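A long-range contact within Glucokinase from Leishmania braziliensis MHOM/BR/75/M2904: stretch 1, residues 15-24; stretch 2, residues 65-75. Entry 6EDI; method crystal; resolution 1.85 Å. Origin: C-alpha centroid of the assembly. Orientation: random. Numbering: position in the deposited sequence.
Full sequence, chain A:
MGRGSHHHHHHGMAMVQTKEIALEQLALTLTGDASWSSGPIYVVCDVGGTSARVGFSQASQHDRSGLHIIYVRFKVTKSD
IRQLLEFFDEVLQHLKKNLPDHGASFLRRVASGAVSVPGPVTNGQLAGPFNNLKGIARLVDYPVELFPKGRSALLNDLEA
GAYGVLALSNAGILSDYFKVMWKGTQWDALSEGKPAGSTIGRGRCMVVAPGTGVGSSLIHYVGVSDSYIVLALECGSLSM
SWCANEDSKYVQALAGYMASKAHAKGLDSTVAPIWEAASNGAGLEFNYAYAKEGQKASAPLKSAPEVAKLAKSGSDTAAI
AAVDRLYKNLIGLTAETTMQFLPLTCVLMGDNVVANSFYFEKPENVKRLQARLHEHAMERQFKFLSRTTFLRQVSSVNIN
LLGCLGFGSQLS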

# COMPACT_ATOMS: atom_id res chain seq x y z
N MET A 15 -24.66 0.81 19.48
CA MET A 15 -24.04 -0.35 18.84
C MET A 15 -24.51 -0.51 17.40
O MET A 15 -25.20 0.35 16.85
CB MET A 15 -24.33 -1.62 19.65
CG MET A 15 -25.80 -1.91 19.89
SD MET A 15 -26.09 -3.15 21.19
CE MET A 15 -25.81 -2.19 22.67
N VAL A 16 -24.12 -1.62 16.78
CA VAL A 16 -24.52 -1.92 15.41
C VAL A 16 -25.81 -2.75 15.40
O VAL A 16 -25.83 -3.87 15.90
CB VAL A 16 -23.43 -2.72 14.68
CG1 VAL A 16 -23.85 -2.97 13.24
CG2 VAL A 16 -22.10 -1.97 14.72
N GLN A 17 -26.89 -2.20 14.85
CA GLN A 17 -28.12 -3.00 14.75
C GLN A 17 -28.34 -3.41 13.32
O GLN A 17 -28.36 -2.59 12.40
CB GLN A 17 -29.33 -2.24 15.27
CG GLN A 17 -29.18 -1.75 16.69
CD GLN A 17 -30.26 -0.75 17.06
OE1 GLN A 17 -29.97 0.42 17.35
NE2 GLN A 17 -31.52 -1.20 17.04
N THR A 18 -28.52 -4.71 13.13
CA THR A 18 -28.68 -5.26 11.80
C THR A 18 -29.94 -6.13 11.75
O THR A 18 -30.09 -7.06 12.54
CB THR A 18 -27.45 -6.09 11.43
OG1 THR A 18 -26.33 -5.21 11.26
CG2 THR A 18 -27.68 -6.84 10.16
N LYS A 19 -30.84 -5.81 10.83
CA LYS A 19 -32.05 -6.59 10.64
C LYS A 19 -32.11 -7.14 9.22
O LYS A 19 -32.04 -6.39 8.25
CB LYS A 19 -33.29 -5.74 10.90
CG LYS A 19 -34.17 -6.16 12.08
CD LYS A 19 -33.75 -5.49 13.39
CE LYS A 19 -34.71 -5.86 14.53
NZ LYS A 19 -34.41 -5.11 15.78
N GLU A 20 -32.26 -8.45 9.10
CA GLU A 20 -32.52 -9.03 7.79
C GLU A 20 -34.03 -9.09 7.64
O GLU A 20 -34.72 -9.49 8.57
CB GLU A 20 -31.92 -10.43 7.71
CG GLU A 20 -32.26 -11.16 6.42
CD GLU A 20 -31.72 -12.57 6.39
OE1 GLU A 20 -30.70 -12.83 7.06
OE2 GLU A 20 -32.34 -13.40 5.71
N ILE A 21 -34.55 -8.66 6.49
CA ILE A 21 -35.98 -8.64 6.25
C ILE A 21 -36.31 -9.25 4.90
O ILE A 21 -35.48 -9.27 3.98
CB ILE A 21 -36.55 -7.21 6.26
CG1 ILE A 21 -35.79 -6.33 5.26
CG2 ILE A 21 -36.50 -6.61 7.66
CD1 ILE A 21 -36.53 -5.08 4.90
N ALA A 22 -37.53 -9.75 4.76
CA ALA A 22 -38.02 -10.20 3.47
C ALA A 22 -38.14 -8.99 2.55
O ALA A 22 -38.46 -7.90 3.01
CB ALA A 22 -39.37 -10.88 3.61
N LEU A 23 -37.90 -9.18 1.25
CA LEU A 23 -38.05 -8.06 0.31
C LEU A 23 -39.41 -7.38 0.40
O LEU A 23 -39.51 -6.15 0.30
CB LEU A 23 -37.78 -8.51 -1.13
CG LEU A 23 -38.22 -7.55 -2.24
CD1 LEU A 23 -37.49 -6.22 -2.16
CD2 LEU A 23 -37.98 -8.19 -3.59
N GLU A 24 -40.45 -8.17 0.62
CA GLU A 24 -41.80 -7.63 0.71
C GLU A 24 -41.96 -6.70 1.91
O GLU A 24 -42.81 -5.81 1.91
CB GLU A 24 -42.84 -8.77 0.75
CG GLU A 24 -42.74 -9.76 -0.42
CD GLU A 24 -41.52 -10.69 -0.35
OE1 GLU A 24 -41.16 -11.15 0.77
OE2 GLU A 24 -40.89 -10.94 -1.40
N SER A 65 -22.26 6.41 18.01
CA SER A 65 -23.07 6.73 16.83
C SER A 65 -24.29 5.85 16.61
O SER A 65 -25.34 6.33 16.19
CB SER A 65 -22.20 6.76 15.57
OG SER A 65 -22.99 6.74 14.39
N GLY A 66 -24.18 4.56 16.91
CA GLY A 66 -25.22 3.63 16.53
C GLY A 66 -25.24 3.55 15.02
O GLY A 66 -25.44 4.54 14.32
N LEU A 67 -25.00 2.35 14.49
CA LEU A 67 -25.04 2.17 13.06
C LEU A 67 -26.18 1.21 12.82
O LEU A 67 -26.33 0.26 13.58
CB LEU A 67 -23.72 1.58 12.57
CG LEU A 67 -22.50 2.51 12.69
CD1 LEU A 67 -21.21 1.76 12.47
CD2 LEU A 67 -22.62 3.66 11.71
N HIS A 68 -27.00 1.48 11.81
CA HIS A 68 -28.13 0.61 11.50
C HIS A 68 -28.02 0.09 10.07
O HIS A 68 -27.66 0.82 9.15
CB HIS A 68 -29.47 1.34 11.70
CG HIS A 68 -29.74 1.72 13.13
ND1 HIS A 68 -30.34 2.91 13.47
CD2 HIS A 68 -29.49 1.08 14.29
CE1 HIS A 68 -30.44 2.99 14.79
NE2 HIS A 68 -29.94 1.89 15.31
N ILE A 69 -28.32 -1.20 9.89
CA ILE A 69 -28.37 -1.79 8.57
C ILE A 69 -29.66 -2.59 8.44
O ILE A 69 -30.11 -3.23 9.39
CB ILE A 69 -27.15 -2.70 8.28
CG1 ILE A 69 -25.84 -1.94 8.54
CG2 ILE A 69 -27.16 -3.20 6.84
CD1 ILE A 69 -24.56 -2.77 8.33
N ILE A 70 -30.28 -2.49 7.27
CA ILE A 70 -31.39 -3.35 6.92
C ILE A 70 -31.03 -3.99 5.60
O ILE A 70 -30.61 -3.30 4.69
CB ILE A 70 -32.68 -2.55 6.70
CG1 ILE A 70 -33.13 -1.89 7.99
CG2 ILE A 70 -33.78 -3.48 6.18
CD1 ILE A 70 -33.39 -2.84 9.10
N TYR A 71 -31.20 -5.31 5.46
CA TYR A 71 -30.90 -5.92 4.18
C TYR A 71 -31.86 -7.05 3.86
O TYR A 71 -32.42 -7.67 4.76
CB TYR A 71 -29.45 -6.43 4.12
CG TYR A 71 -29.14 -7.54 5.09
CD1 TYR A 71 -29.41 -8.87 4.78
CD2 TYR A 71 -28.59 -7.26 6.33
CE1 TYR A 71 -29.15 -9.88 5.67
CE2 TYR A 71 -28.32 -8.28 7.23
CZ TYR A 71 -28.60 -9.58 6.89
OH TYR A 71 -28.31 -10.58 7.80
N VAL A 72 -32.03 -7.29 2.57
CA VAL A 72 -32.78 -8.44 2.06
C VAL A 72 -31.76 -9.45 1.56
O VAL A 72 -30.81 -9.08 0.87
CB VAL A 72 -33.67 -8.01 0.89
CG1 VAL A 72 -34.38 -9.22 0.28
CG2 VAL A 72 -34.68 -6.98 1.35
N ARG A 73 -31.92 -10.71 1.93
CA ARG A 73 -31.03 -11.72 1.39
C ARG A 73 -31.63 -12.27 0.12
O ARG A 73 -32.71 -12.87 0.14
CB ARG A 73 -30.77 -12.84 2.40
CG ARG A 73 -29.85 -13.93 1.88
CD ARG A 73 -29.69 -15.05 2.89
NE ARG A 73 -29.29 -14.57 4.21
CZ ARG A 73 -28.03 -14.36 4.58
NH1 ARG A 73 -27.04 -14.59 3.72
NH2 ARG A 73 -27.75 -13.92 5.80
N PHE A 74 -30.95 -12.05 -1.00
CA PHE A 74 -31.37 -12.61 -2.27
C PHE A 74 -30.54 -13.86 -2.51
O PHE A 74 -29.46 -14.01 -1.93
CB PHE A 74 -31.15 -11.60 -3.41
CG PHE A 74 -32.10 -10.43 -3.37
CD1 PHE A 74 -33.32 -10.49 -4.03
CD2 PHE A 74 -31.76 -9.27 -2.69
CE1 PHE A 74 -34.20 -9.40 -4.00
CE2 PHE A 74 -32.63 -8.18 -2.65
CZ PHE A 74 -33.85 -8.25 -3.31
N LYS A 75 -31.05 -14.77 -3.34
CA LYS A 75 -30.34 -15.99 -3.62
C LYS A 75 -29.85 -15.99 -5.06
O LYS A 75 -30.64 -15.79 -5.98
CB LYS A 75 -31.22 -17.22 -3.35
CG LYS A 75 -31.37 -17.55 -1.87
CD LYS A 75 -32.40 -16.65 -1.20
CE LYS A 75 -32.15 -16.52 0.31
NZ LYS A 75 -33.25 -15.79 1.01

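Two parallel strands, their axes 9° apart and 4.8 Å at closest approach, bring the two stretches together, and 857 Å² of surface is buried between them. Glu-20 and Tyr-71 cover the largest areas, 82 and 78 Å², and they are register partners, with both side chains on the face of the sheet that also carries Thr-18 and Ile-69.

Tyr-71 (chi1 65°, p) directs its CA-to-CB bond to that face, but the end of its side chain comes nearer the first strand. One ring face lies beneath Lys-19 O and Glu-20 CA, while the methyl of Thr-18 meets the ring edge, Thr-18 CG2 to Tyr-71 CE2 at 3.3 Å. The ring thus packs against backbone as well as side chain. The main chain of Tyr-71 is also engaged: Tyr-71 N donates to Lys-19 O (3.1 Å), and Tyr-71 O accepts from Ile-21 N (2.9 Å), so that the two bonds straddle Glu-20. Tyr-71 O also receives a CA-H...O contact from Glu-20 CA at 3.3 Å.

Glu-20 is extended, with chi1 and chi2 both t, which carries its carboxylate along the tyrosine to the phenolic end; Glu-20 OE1 lies 3.4 Å from Tyr-71 OH. Glu-20 OE1 also reaches Arg-73 NH2, at 3.4 Å, near the plane of the guanidinium. This is a salt bridge whose hydrogen bond is weak, the length rather than the 153° angle being the unfavourable term.

Before Glu-20, the ladder follows the usual parallel pattern, in which alternate residues of each strand supply both N and O. Leu-67 N donates to Met-15 O (3.1 Å), Gln-17 N to Leu-67 O (2.8 Å), Ile-69 N to Gln-17 O (2.9 Å) and Lys-19 N to Ile-69 O (3.0 Å). On the other face, Gln-17 (63 Å² covered) pairs with His-68 through a short side-chain hydrogen bond, from His-68 NE2 to Gln-17 OE1 at 2.5 Å. The acceptor sits near the imidazole plane, although the 142° angle departs clearly from linearity.

Beyond Glu-20 the side-chain contacts of the first stretch are apolar. Ile-21 CD1 touches Ile-70 CG2 at 3.4 Å, a tight approach, and Ile-21 CG1 lies 4.1 Å from Val-72 CG2. Ile-21 N makes the last backbone hydrogen bond of the ladder, to Tyr-71 O; after it, Ile-21 O keeps a CA-H...O contact with Val-72 CA at 3.4 Å; Arg-73 N, at 4.4 Å from Ile-21 O, is too far to extend the ladder. Leu-23 continues the packing, with Leu-23 CB 3.7 Å from Val-72 CG1 and Leu-23 CD2 4.0 Å from Phe-74 CE1.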